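FACT complex subunit SPT16 (Ashbya gossypii, PDB 6A8M) probably acts, within the FACT complex, as a histone chaperone that destabilises and restores nucleosomes during transcription, and takes part in replication and repair. Local coordinates at residues L33-G38 with V164-G169; N331-G336 with K340-G345; V74-A79 with L115-D120. All coordinates share one frame; numbering follows the deposited sequence.

Contact 1 (L33-G38 with V164-G169); sequences LVFILG and VDVSLG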
ATOM      1  N   LEU A  33     -14.460 -10.128  16.071  1.00 18.12           N
ATOM      2  CA  LEU A  33     -13.785  -8.947  15.547  1.00 17.79           C
ATOM      3  C   LEU A  33     -14.786  -7.807  15.510  1.00 16.21           C
ATOM      4  O   LEU A  33     -15.954  -8.030  15.181  1.00 15.07           O
ATOM      5  CB  LEU A  33     -13.253  -9.181  14.136  1.00 16.13           C
ATOM      6  CG  LEU A  33     -12.344 -10.385  13.905  1.00 16.88           C
ATOM      7  CD1 LEU A  33     -11.913 -10.450  12.466  1.00 15.18           C
ATOM      8  CD2 LEU A  33     -11.129 -10.287  14.848  1.00 19.86           C
ATOM      9  N   VAL A  34     -14.342  -6.588  15.831  1.00 15.61           N
ATOM     10  CA  VAL A  34     -15.165  -5.393  15.643  1.00 15.94           C
ATOM     11  C   VAL A  34     -14.338  -4.300  14.966  1.00 15.68           C
ATOM     12  O   VAL A  34     -13.276  -3.917  15.473  1.00 16.42           O
ATOM     13  CB  VAL A  34     -15.743  -4.863  16.968  1.00 17.19           C
ATOM     14  CG1 VAL A  34     -16.641  -3.671  16.679  1.00 15.30           C
ATOM     15  CG2 VAL A  34     -16.528  -5.970  17.725  1.00 16.41           C
ATOM     16  N   PHE A  35     -14.846  -3.778  13.844  1.00 14.23           N
ATOM     17  CA  PHE A  35     -14.216  -2.691  13.099  1.00 13.68           C
ATOM     18  C   PHE A  35     -15.223  -1.559  12.946  1.00 14.22           C
ATOM     19  O   PHE A  35     -16.356  -1.797  12.515  1.00 16.11           O
ATOM     20  CB  PHE A  35     -13.747  -3.162  11.716  1.00 12.47           C
ATOM     21  CG  PHE A  35     -12.809  -4.334  11.779  1.00 13.61           C
ATOM     22  CD1 PHE A  35     -11.471  -4.124  12.030  1.00 14.84           C
ATOM     23  CD2 PHE A  35     -13.269  -5.623  11.613  1.00 12.91           C
ATOM     24  CE1 PHE A  35     -10.587  -5.188  12.106  1.00 16.76           C
ATOM     25  CE2 PHE A  35     -12.390  -6.707  11.691  1.00 14.77           C
ATOM     26  CZ  PHE A  35     -11.048  -6.483  11.940  1.00 16.79           C
ATOM     27  N   ILE A  36     -14.807  -0.334  13.273  1.00 15.61           N
ATOM     28  CA  ILE A  36     -15.719   0.806  13.289  1.00 15.20           C
ATOM     29  C   ILE A  36     -15.121   1.899  12.426  1.00 15.58           C
ATOM     30  O   ILE A  36     -14.042   2.417  12.738  1.00 17.78           O
ATOM     31  CB  ILE A  36     -15.987   1.335  14.709  1.00 18.31           C
ATOM     32  CG1 ILE A  36     -16.159   0.182  15.704  1.00 18.76           C
ATOM     33  CG2 ILE A  36     -17.217   2.242  14.706  1.00 19.96           C
ATOM     34  CD1 ILE A  36     -14.860  -0.264  16.344  1.00 18.06           C
ATOM     35  N   LEU A  37     -15.831   2.279  11.372  1.00 15.08           N
ATOM     36  CA  LEU A  37     -15.380   3.342  10.490  1.00 15.62           C
ATOM     37  C   LEU A  37     -16.237   4.565  10.786  1.00 16.03           C
ATOM     38  O   LEU A  37     -17.464   4.500  10.694  1.00 16.67           O
ATOM     39  CB  LEU A  37     -15.492   2.921   9.022  1.00 17.13           C
ATOM     40  CG  LEU A  37     -14.354   3.476   8.146  1.00 20.08           C
ATOM     41  CD1 LEU A  37     -14.215   2.663   6.898  1.00 21.96           C
ATOM     42  CD2 LEU A  37     -14.549   4.972   7.828  1.00 22.18           C
ATOM     43  N   GLY A  38     -15.600   5.668  11.166  1.00 17.38           N
ATOM     44  CA  GLY A  38     -16.367   6.874  11.392  1.00 19.21           C
ATOM     45  C   GLY A  38     -16.460   7.712  10.133  1.00 19.26           C
ATOM     46  O   GLY A  38     -16.774   7.193   9.060  1.00 18.26           O
ATOM     47  N   VAL A 164      -7.647  -6.946  21.302  1.00 24.14           N
ATOM     48  CA  VAL A 164      -6.497  -7.647  20.753  1.00 22.54           C
ATOM     49  C   VAL A 164      -6.215  -7.046  19.387  1.00 21.66           C
ATOM     50  O   VAL A 164      -7.076  -7.093  18.509  1.00 20.19           O
ATOM     51  CB  VAL A 164      -6.759  -9.156  20.643  1.00 25.14           C
ATOM     52  CG1 VAL A 164      -5.672  -9.819  19.838  1.00 28.44           C
ATOM     53  CG2 VAL A 164      -6.879  -9.789  22.051  1.00 28.68           C
ATOM     54  N   ASP A 165      -5.024  -6.481  19.198  1.00 20.50           N
ATOM     55  CA  ASP A 165      -4.738  -5.912  17.886  1.00 20.15           C
ATOM     56  C   ASP A 165      -4.587  -7.016  16.847  1.00 19.43           C
ATOM     57  O   ASP A 165      -3.977  -8.055  17.109  1.00 21.00           O
ATOM     58  CB  ASP A 165      -3.477  -5.068  17.889  1.00 21.81           C
ATOM     59  CG  ASP A 165      -3.318  -4.316  16.591  1.00 23.61           C
ATOM     60  OD1 ASP A 165      -3.982  -3.266  16.432  1.00 27.20           O
ATOM     61  OD2 ASP A 165      -2.575  -4.807  15.720  1.00 23.52           O
ATOM     62  N   VAL A 166      -5.141  -6.790  15.655  1.00 17.78           N
ATOM     63  CA  VAL A 166      -5.134  -7.853  14.658  1.00 18.40           C
ATOM     64  C   VAL A 166      -4.343  -7.444  13.413  1.00 16.67           C
ATOM     65  O   VAL A 166      -4.558  -7.993  12.333  1.00 16.08           O
ATOM     66  CB  VAL A 166      -6.577  -8.275  14.292  1.00 19.96           C
ATOM     67  CG1 VAL A 166      -7.288  -8.851  15.497  1.00 23.43           C
ATOM     68  CG2 VAL A 166      -7.370  -7.083  13.728  1.00 19.78           C
ATOM     69  N   SER A 167      -3.384  -6.518  13.556  1.00 16.31           N
ATOM     70  CA  SER A 167      -2.633  -6.066  12.379  1.00 18.46           C
ATOM     71  C   SER A 167      -1.901  -7.215  11.696  1.00 16.49           C
ATOM     72  O   SER A 167      -1.928  -7.331  10.468  1.00 16.49           O
ATOM     73  CB  SER A 167      -1.639  -4.970  12.756  1.00 20.83           C
ATOM     74  OG  SER A 167      -2.305  -3.732  12.905  1.00 22.44           O
ATOM     75  N   LEU A 168      -1.197  -8.054  12.465  1.00 17.40           N
ATOM     76  CA  LEU A 168      -0.443  -9.124  11.819  1.00 17.91           C
ATOM     77  C   LEU A 168      -1.383 -10.091  11.123  1.00 15.76           C
ATOM     78  O   LEU A 168      -1.110 -10.541  10.002  1.00 16.40           O
ATOM     79  CB  LEU A 168       0.426  -9.868  12.841  1.00 18.75           C
ATOM     80  CG  LEU A 168       1.158 -11.127  12.347  1.00 21.34           C
ATOM     81  CD1 LEU A 168       2.161 -10.801  11.238  1.00 21.24           C
ATOM     82  CD2 LEU A 168       1.883 -11.836  13.495  1.00 22.93           C
ATOM     83  N   GLY A 169      -2.502 -10.412  11.773  1.00 15.99           N
ATOM     84  CA  GLY A 169      -3.451 -11.337  11.176  1.00 18.17           C
ATOM     85  C   GLY A 169      -4.043 -10.805   9.884  1.00 16.38           C
ATOM     86  O   GLY A 169      -4.144 -11.530   8.893  1.00 17.51           O
TER
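Val166 faces strand 32-37 with both of its methyls, and each meets a different partner. CG2 lies at the rim of the Phe35 ring, near the ring plane, 4.1 Å from CE1 of Phe35 and equally far from CZ, so the methyl sits against one C–C edge of the ring and not over a face. The two side chains approach from opposite directions. CG1 of Val166 meets Leu33 CD2 at 4.2 Å, and here the side chains run at a slant to one another.

In both Leu33 and Phe35 the CB bond does not itself aim at 164-169; with CG anti to the carbonyl carbon (chi1 -54° and -56°), the far end of each side chain swings nearer. The CB of Val166, by contrast, is directed toward the strand. Leu33 and Phe35, two apart in a strand, lie on the same face of the sheet, and Val166 spans the interval between them.

No hydrogen bond joins the segments, and the approaches of 4.1 to 4.2 Å indicate ordinary apolar packing. Val166 is the N-cap residue of helix 167-174. Just before it, Asp165 OD2 accepts from Ser167 N at 2.9 Å, an Asx turn in which the donor stands 53° out of the carboxylate plane; this bond ties down the bend on which Val166 sits.

The contact thus joins an inner strand of the N-terminal lobe's sheet to the point where edge strand 162-165 gives way to helix 167-174, while helix 48-57 packs on Phe35 and strand 131-134 runs between the two strands.

Contact 2 (N331-G336 with K340-G345); sequences NLLRVG and KQIYDG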
ATOM      1  N   ASN A 331      16.734 -13.679  -8.024  1.00 20.35           N
ATOM      2  CA  ASN A 331      17.360 -14.744  -7.264  1.00 20.94           C
ATOM      3  C   ASN A 331      16.808 -14.909  -5.856  1.00 22.10           C
ATOM      4  O   ASN A 331      16.577 -16.036  -5.433  1.00 26.34           O
ATOM      5  CB  ASN A 331      18.868 -14.518  -7.194  1.00 24.84           C
ATOM      6  CG  ASN A 331      19.601 -15.742  -6.739  1.00 31.76           C
ATOM      7  OD1 ASN A 331      19.271 -16.856  -7.153  1.00 32.27           O
ATOM      8  ND2 ASN A 331      20.582 -15.561  -5.865  1.00 35.54           N
ATOM      9  N   LEU A 332      16.588 -13.825  -5.110  1.00 20.10           N
ATOM     10  CA  LEU A 332      16.236 -13.963  -3.696  1.00 17.67           C
ATOM     11  C   LEU A 332      14.737 -13.989  -3.440  1.00 19.21           C
ATOM     12  O   LEU A 332      14.301 -14.527  -2.415  1.00 20.57           O
ATOM     13  CB  LEU A 332      16.868 -12.820  -2.895  1.00 16.20           C
ATOM     14  CG  LEU A 332      18.391 -12.800  -2.959  1.00 17.62           C
ATOM     15  CD1 LEU A 332      18.940 -11.516  -2.378  1.00 17.89           C
ATOM     16  CD2 LEU A 332      18.960 -14.008  -2.224  1.00 17.08           C
ATOM     17  N   LEU A 333      13.936 -13.402  -4.322  1.00 20.21           N
ATOM     18  CA  LEU A 333      12.489 -13.340  -4.135  1.00 22.69           C
ATOM     19  C   LEU A 333      11.884 -14.696  -4.482  1.00 24.62           C
ATOM     20  O   LEU A 333      11.498 -14.952  -5.619  1.00 29.83           O
ATOM     21  CB  LEU A 333      11.906 -12.238  -5.000  1.00 24.91           C
ATOM     22  CG  LEU A 333      11.296 -11.001  -4.383  1.00 26.84           C
ATOM     23  CD1 LEU A 333      10.483 -10.295  -5.440  1.00 23.26           C
ATOM     24  CD2 LEU A 333      10.461 -11.340  -3.134  1.00 28.01           C
ATOM     25  N   ARG A 334      11.801 -15.587  -3.495  1.00 24.64           N
ATOM     26  CA  ARG A 334      11.390 -16.960  -3.722  1.00 24.57           C
ATOM     27  C   ARG A 334      10.293 -17.352  -2.743  1.00 24.54           C
ATOM     28  O   ARG A 334      10.286 -16.913  -1.593  1.00 21.49           O
ATOM     29  CB  ARG A 334      12.582 -17.907  -3.574  1.00 26.68           C
ATOM     30  CG  ARG A 334      13.750 -17.516  -4.452  1.00 26.19           C
ATOM     31  N   VAL A 335       9.379 -18.214  -3.205  1.00 23.91           N
ATOM     32  CA  VAL A 335       8.295 -18.686  -2.350  1.00 21.80           C
ATOM     33  C   VAL A 335       8.876 -19.392  -1.139  1.00 22.21           C
ATOM     34  O   VAL A 335       9.736 -20.272  -1.259  1.00 23.96           O
ATOM     35  CB  VAL A 335       7.352 -19.614  -3.136  1.00 20.67           C
ATOM     36  CG1 VAL A 335       6.313 -20.226  -2.212  1.00 19.68           C
ATOM     37  CG2 VAL A 335       6.694 -18.862  -4.270  1.00 19.46           C
ATOM     38  N   GLY A 336       8.403 -19.016   0.041  1.00 21.82           N
ATOM     39  CA  GLY A 336       8.936 -19.543   1.275  1.00 23.92           C
ATOM     40  C   GLY A 336      10.029 -18.695   1.900  1.00 23.32           C
ATOM     41  O   GLY A 336      10.343 -18.888   3.081  1.00 22.64           O
ATOM     42  N   LYS A 340      14.085 -11.621   6.142  1.00 15.42           N
ATOM     43  CA  LYS A 340      15.472 -11.648   6.586  1.00 16.07           C
ATOM     44  C   LYS A 340      16.380 -12.305   5.555  1.00 16.44           C
ATOM     45  O   LYS A 340      17.473 -11.804   5.282  1.00 17.05           O
ATOM     46  CB  LYS A 340      15.573 -12.380   7.916  1.00 19.80           C
ATOM     47  CG  LYS A 340      16.998 -12.480   8.460  1.00 18.21           C
ATOM     48  CD  LYS A 340      16.988 -13.148   9.812  1.00 19.39           C
ATOM     49  CE  LYS A 340      18.399 -13.421  10.306  1.00 20.34           C
ATOM     50  NZ  LYS A 340      18.402 -14.158  11.607  1.00 25.65           N
ATOM     51  N   GLN A 341      15.953 -13.432   4.975  1.00 19.01           N
ATOM     52  CA  GLN A 341      16.776 -14.074   3.954  1.00 17.26           C
ATOM     53  C   GLN A 341      16.956 -13.165   2.746  1.00 16.43           C
ATOM     54  O   GLN A 341      18.048 -13.093   2.163  1.00 19.01           O
ATOM     55  CB  GLN A 341      16.141 -15.402   3.535  1.00 17.84           C
ATOM     56  CG  GLN A 341      16.281 -16.483   4.576  1.00 18.97           C
ATOM     57  CD  GLN A 341      15.400 -17.690   4.317  1.00 22.33           C
ATOM     58  OE1 GLN A 341      14.380 -17.603   3.638  1.00 21.29           O
ATOM     59  NE2 GLN A 341      15.793 -18.826   4.872  1.00 26.64           N
ATOM     60  N   ILE A 342      15.896 -12.455   2.354  1.00 15.52           N
ATOM     61  CA  ILE A 342      15.992 -11.555   1.212  1.00 14.82           C
ATOM     62  C   ILE A 342      16.924 -10.391   1.529  1.00 15.57           C
ATOM     63  O   ILE A 342      17.869 -10.106   0.786  1.00 16.41           O
ATOM     64  CB  ILE A 342      14.592 -11.056   0.820  1.00 14.92           C
ATOM     65  CG1 ILE A 342      13.716 -12.219   0.366  1.00 16.34           C
ATOM     66  CG2 ILE A 342      14.683 -10.019  -0.273  1.00 15.55           C
ATOM     67  CD1 ILE A 342      12.233 -11.897   0.405  1.00 16.49           C
ATOM     68  N   TYR A 343      16.677  -9.701   2.646  1.00 14.31           N
ATOM     69  CA  TYR A 343      17.535  -8.572   2.995  1.00 14.12           C
ATOM     70  C   TYR A 343      18.985  -9.026   3.182  1.00 15.30           C
ATOM     71  O   TYR A 343      19.911  -8.384   2.674  1.00 14.84           O
ATOM     72  CB  TYR A 343      17.024  -7.858   4.259  1.00 14.53           C
ATOM     73  CG  TYR A 343      17.865  -6.649   4.545  1.00 13.80           C
ATOM     74  CD1 TYR A 343      17.715  -5.492   3.793  1.00 13.61           C
ATOM     75  CD2 TYR A 343      18.867  -6.696   5.510  1.00 16.12           C
ATOM     76  CE1 TYR A 343      18.511  -4.399   4.002  1.00 13.03           C
ATOM     77  CE2 TYR A 343      19.678  -5.604   5.738  1.00 15.65           C
ATOM     78  CZ  TYR A 343      19.490  -4.460   4.972  1.00 13.70           C
ATOM     79  OH  TYR A 343      20.288  -3.375   5.182  1.00 14.94           O
ATOM     80  N   ASP A 344      19.207 -10.127   3.917  1.00 16.32           N
ATOM     81  CA  ASP A 344      20.585 -10.587   4.130  1.00 16.68           C
ATOM     82  C   ASP A 344      21.261 -10.976   2.814  1.00 17.75           C
ATOM     83  O   ASP A 344      22.471 -10.778   2.660  1.00 17.22           O
ATOM     84  CB  ASP A 344      20.618 -11.759   5.112  1.00 17.69           C
ATOM     85  CG  ASP A 344      20.373 -11.332   6.548  1.00 19.26           C
ATOM     86  OD1 ASP A 344      20.312 -10.112   6.783  1.00 19.52           O
ATOM     87  OD2 ASP A 344      20.276 -12.220   7.438  1.00 18.68           O
ATOM     88  N   GLY A 345      20.508 -11.535   1.862  1.00 17.53           N
ATOM     89  CA  GLY A 345      21.093 -11.827   0.554  1.00 18.03           C
ATOM     90  C   GLY A 345      21.563 -10.574  -0.173  1.00 16.72           C
ATOM     91  O   GLY A 345      22.576 -10.595  -0.876  1.00 16.96           O
TER
HETATM   92  O   HOH W   1      12.402 -19.707   4.668  1.00 35.44           O
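Leu332 and Ile342 carry the apolar part of this contact between the end of helix 312-332 and the early turns of helix 339-353. The backbones come close, with the CA atoms of Leu332 and Ile342 5.5 Å apart, so side chains meet main chain as much as one another. Leu332 points at the opposing helix, and its CD1 touches Ile342 O and Gly345 C, both at 3.6 Å. Gly345 has no side chain, and Leu332 packs directly on its backbone, with CD2 4.1 Å from Gly345 CA. In return, CG1 of Ile342 lies 3.7 Å from Leu332 O.

Leu333 is the first residue to leave helical geometry and the centre of an inverse gamma turn. Its CB is directed away from the second segment, yet CD2 comes back to within 4.0 Å of Ile342 CD1, the two side chains crossing at a slant. Beyond Leu333 lie Val421 and Leu423 of strand 412-424, and Ile342 also touches Val365.

The polar part is carried by water. One molecule donates to Gly336 O at 2.7 Å and to Gln341 OE1 at 3.1 Å, bridging two acceptors that stand 4.3 Å apart. OE1 of Gln341 also accepts from Thr338 N, in the turn between the helices.

No direct hydrogen bond crosses between the segments. The chemistry therefore implies a corner between two consecutive helices of the M24 peptidase-like domain, packed by methyl groups on its buried side, with a water joining a backbone carbonyl oxygen (Gly336) to a side-chain amide oxygen (Gln341) on the more exposed one.

Contact 3 (V74-A79 with L115-D120); sequences VVITSA and LKLFED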
ATOM      1  N   VAL A  74     -22.260  -8.898  11.622  1.00 15.23           N
ATOM      2  CA  VAL A  74     -23.203  -7.802  11.805  1.00 15.35           C
ATOM      3  C   VAL A  74     -22.608  -6.580  11.131  1.00 15.55           C
ATOM      4  O   VAL A  74     -21.444  -6.241  11.375  1.00 15.53           O
ATOM      5  CB  VAL A  74     -23.479  -7.525  13.296  1.00 16.66           C
ATOM      6  CG1 VAL A  74     -24.397  -6.306  13.438  1.00 16.08           C
ATOM      7  CG2 VAL A  74     -24.102  -8.740  13.957  1.00 18.32           C
ATOM      8  N   VAL A  75     -23.394  -5.937  10.271  1.00 15.68           N
ATOM      9  CA  VAL A  75     -23.043  -4.655   9.671  1.00 15.73           C
ATOM     10  C   VAL A  75     -24.072  -3.640  10.148  1.00 16.45           C
ATOM     11  O   VAL A  75     -25.273  -3.837   9.941  1.00 18.85           O
ATOM     12  CB  VAL A  75     -23.035  -4.735   8.136  1.00 17.16           C
ATOM     13  CG1 VAL A  75     -22.631  -3.412   7.534  1.00 17.71           C
ATOM     14  CG2 VAL A  75     -22.119  -5.858   7.674  1.00 16.66           C
ATOM     15  N   ILE A  76     -23.606  -2.567  10.786  1.00 15.00           N
ATOM     16  CA  ILE A  76     -24.460  -1.446  11.175  1.00 16.65           C
ATOM     17  C   ILE A  76     -24.144  -0.320  10.211  1.00 16.32           C
ATOM     18  O   ILE A  76     -23.004   0.158  10.162  1.00 16.11           O
ATOM     19  CB  ILE A  76     -24.216  -1.001  12.625  1.00 16.39           C
ATOM     20  CG1 ILE A  76     -24.411  -2.162  13.601  1.00 18.00           C
ATOM     21  CG2 ILE A  76     -25.108   0.226  12.981  1.00 17.87           C
ATOM     22  CD1 ILE A  76     -24.071  -1.811  15.045  1.00 19.09           C
ATOM     23  N   THR A  77     -25.128   0.088   9.420  1.00 17.23           N
ATOM     24  CA  THR A  77     -24.876   1.102   8.405  1.00 18.31           C
ATOM     25  C   THR A  77     -26.207   1.727   8.001  1.00 18.47           C
ATOM     26  O   THR A  77     -27.280   1.249   8.373  1.00 19.22           O
ATOM     27  CB  THR A  77     -24.135   0.513   7.198  1.00 19.05           C
ATOM     28  OG1 THR A  77     -23.550   1.574   6.434  1.00 21.85           O
ATOM     29  CG2 THR A  77     -25.082  -0.311   6.305  1.00 17.59           C
ATOM     30  N   SER A  78     -26.122   2.801   7.227  1.00 18.94           N
ATOM     31  CA  SER A  78     -27.304   3.595   6.928  1.00 20.09           C
ATOM     32  C   SER A  78     -28.219   2.874   5.943  1.00 22.17           C
ATOM     33  O   SER A  78     -27.826   1.926   5.261  1.00 20.29           O
ATOM     34  CB  SER A  78     -26.896   4.941   6.338  1.00 22.81           C
ATOM     35  OG  SER A  78     -26.292   4.733   5.072  1.00 22.84           O
ATOM     36  N   ALA A  79     -29.459   3.365   5.852  1.00 23.67           N
ATOM     37  CA  ALA A  79     -30.413   2.758   4.934  1.00 25.24           C
ATOM     38  C   ALA A  79     -29.926   2.850   3.492  1.00 24.73           C
ATOM     39  O   ALA A  79     -30.138   1.925   2.697  1.00 25.42           O
ATOM     40  CB  ALA A  79     -31.781   3.424   5.092  1.00 25.93           C
ATOM     41  N   LEU A 115     -27.144   3.818  19.622  1.00 21.20           N
ATOM     42  CA  LEU A 115     -26.666   3.419  20.947  1.00 21.41           C
ATOM     43  C   LEU A 115     -27.184   2.033  21.333  1.00 21.67           C
ATOM     44  O   LEU A 115     -26.423   1.179  21.817  1.00 21.40           O
ATOM     45  CB  LEU A 115     -27.095   4.452  21.986  1.00 22.55           C
ATOM     46  CG  LEU A 115     -26.768   4.114  23.435  1.00 23.34           C
ATOM     47  CD1 LEU A 115     -25.261   4.150  23.676  1.00 26.82           C
ATOM     48  CD2 LEU A 115     -27.496   5.071  24.390  1.00 25.59           C
ATOM     49  N   LYS A 116     -28.469   1.785  21.095  1.00 21.84           N
ATOM     50  CA  LYS A 116     -29.046   0.497  21.448  1.00 22.05           C
ATOM     51  C   LYS A 116     -28.455  -0.606  20.587  1.00 22.55           C
ATOM     52  O   LYS A 116     -28.181  -1.704  21.087  1.00 21.21           O
ATOM     53  CB  LYS A 116     -30.564   0.541  21.300  1.00 22.61           C
ATOM     54  CG  LYS A 116     -31.295  -0.735  21.755  1.00 23.01           C
ATOM     55  CD  LYS A 116     -31.020  -1.061  23.214  1.00 25.26           C
ATOM     56  CE  LYS A 116     -31.910  -2.194  23.729  1.00 27.13           C
ATOM     57  NZ  LYS A 116     -31.934  -3.374  22.828  1.00 28.27           N
ATOM     58  N   LEU A 117     -28.247  -0.328  19.295  1.00 20.30           N
ATOM     59  CA  LEU A 117     -27.588  -1.300  18.429  1.00 19.45           C
ATOM     60  C   LEU A 117     -26.197  -1.630  18.957  1.00 19.20           C
ATOM     61  O   LEU A 117     -25.805  -2.802  19.020  1.00 19.04           O
ATOM     62  CB  LEU A 117     -27.510  -0.775  16.984  1.00 18.73           C
ATOM     63  CG  LEU A 117     -28.831  -0.604  16.221  1.00 21.26           C
ATOM     64  CD1 LEU A 117     -28.593  -0.158  14.777  1.00 21.38           C
ATOM     65  CD2 LEU A 117     -29.644  -1.888  16.256  1.00 20.59           C
ATOM     66  N   PHE A 118     -25.435  -0.605  19.364  1.00 19.25           N
ATOM     67  CA  PHE A 118     -24.106  -0.849  19.917  1.00 19.12           C
ATOM     68  C   PHE A 118     -24.188  -1.695  21.180  1.00 21.67           C
ATOM     69  O   PHE A 118     -23.360  -2.584  21.395  1.00 21.28           O
ATOM     70  CB  PHE A 118     -23.399   0.476  20.239  1.00 19.23           C
ATOM     71  CG  PHE A 118     -23.127   1.340  19.041  1.00 19.64           C
ATOM     72  CD1 PHE A 118     -22.975   0.786  17.776  1.00 17.69           C
ATOM     73  CD2 PHE A 118     -23.011   2.718  19.188  1.00 21.63           C
ATOM     74  CE1 PHE A 118     -22.711   1.570  16.678  1.00 21.62           C
ATOM     75  CE2 PHE A 118     -22.740   3.526  18.079  1.00 22.29           C
ATOM     76  CZ  PHE A 118     -22.590   2.951  16.826  1.00 20.83           C
ATOM     77  N   GLU A 119     -25.181  -1.419  22.032  1.00 20.80           N
ATOM     78  CA  GLU A 119     -25.364  -2.215  23.241  1.00 21.66           C
ATOM     79  C   GLU A 119     -25.727  -3.654  22.891  1.00 21.50           C
ATOM     80  O   GLU A 119     -25.165  -4.597  23.464  1.00 24.67           O
ATOM     81  CB  GLU A 119     -26.430  -1.574  24.141  1.00 22.72           C
ATOM     82  CG  GLU A 119     -25.941  -0.282  24.785  1.00 23.18           C
ATOM     83  CD  GLU A 119     -27.058   0.594  25.336  1.00 26.29           C
ATOM     84  OE1 GLU A 119     -28.249   0.292  25.105  1.00 25.43           O
ATOM     85  OE2 GLU A 119     -26.733   1.596  26.012  1.00 27.91           O
ATOM     86  N   ASP A 120     -26.671  -3.835  21.955  1.00 21.18           N
ATOM     87  CA  ASP A 120     -26.987  -5.166  21.418  1.00 20.95           C
ATOM     88  C   ASP A 120     -25.734  -5.877  20.926  1.00 22.00           C
ATOM     89  O   ASP A 120     -25.523  -7.063  21.207  1.00 24.67           O
ATOM     90  CB  ASP A 120     -27.968  -5.060  20.252  1.00 20.63           C
ATOM     91  CG  ASP A 120     -29.326  -4.566  20.654  1.00 21.73           C
ATOM     92  OD1 ASP A 120     -29.589  -4.442  21.870  1.00 24.00           O
ATOM     93  OD2 ASP A 120     -30.124  -4.297  19.721  1.00 22.35           O
TER
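Ile76 of strand 72-77 packs against Leu117 and Phe118 of helix 113-128, in the alpha/beta N-terminal lobe of Spt16, where the helix lies over one face of the mixed six-stranded sheet. Ile76 has the largest share of the buried surface, followed by Leu117 and Phe118, and these three account for the contact.

Ile76 points its CB at the helix and divides its two branches between the two helical residues. Its CG2 methyl, anti to the backbone N, meets Leu117 CD1 at 3.9 Å. The other branch, with CG1 anti to the carbonyl carbon (chi1 -57°) and the chain extended beyond it, carries CD1 on to Phe118.

Leu117 also has its CB directed at the strand. Ile76 and Leu117 lie alongside each other, running in opposite senses, which explains a second touch: Leu117 CB comes 4.1 Å from Ile76 CD1, so the two side chains overlap along their lengths. The CA atoms of this pair are 7.9 Å apart, the nearest across the two segments, leaving room for a single layer of side chains between the backbones.

Phe118 approaches differently. Its CB does not aim at the strand, but the ring brings its end closer to it, and Ile76 CD1 sits beside its edge near the ring plane. Other groups pack round this ring: Phe144 and Trp148 of helix 143-158 meet it edge-to-face, and Leu65 of strand 64-68 touches it. Phe118 thereby links helix 113-128 both to the sheet and to the adjacent helix.

No hydrogen bond crosses between the segments. On the helix itself, Lys116 NZ makes a salt bridge of 2.7 Å with Asp120 OD1, one turn on, which offers its syn lone pair. At the Phe118 ring, Ile76 CD1 lies 3.9 Å from CD1 and 4.0 Å from CE1, almost equally close to both ends of one ring bond.

Overall arrangement
Contacts 1 and 3 belong to the same N-terminal lobe and reach the same sheet, their centres 17 Å apart and nearest atoms about 6 Å apart without touching. In sequence, both segments of contact 3 fall between those of contact 1. Strand 64-68 separates 32-37 from 72-77, and Leu65 on it touches Ile76 and Phe118 of contact 3 as well as Val34 and Ile36 of strand 32-37. Contact 2 lies in the M24 peptidase-like domain, later in the chain. Its centre is 30 Å from that of contact 1 and 46 Å from that of contact 3, on the opposite side of the chain's centre from the latter.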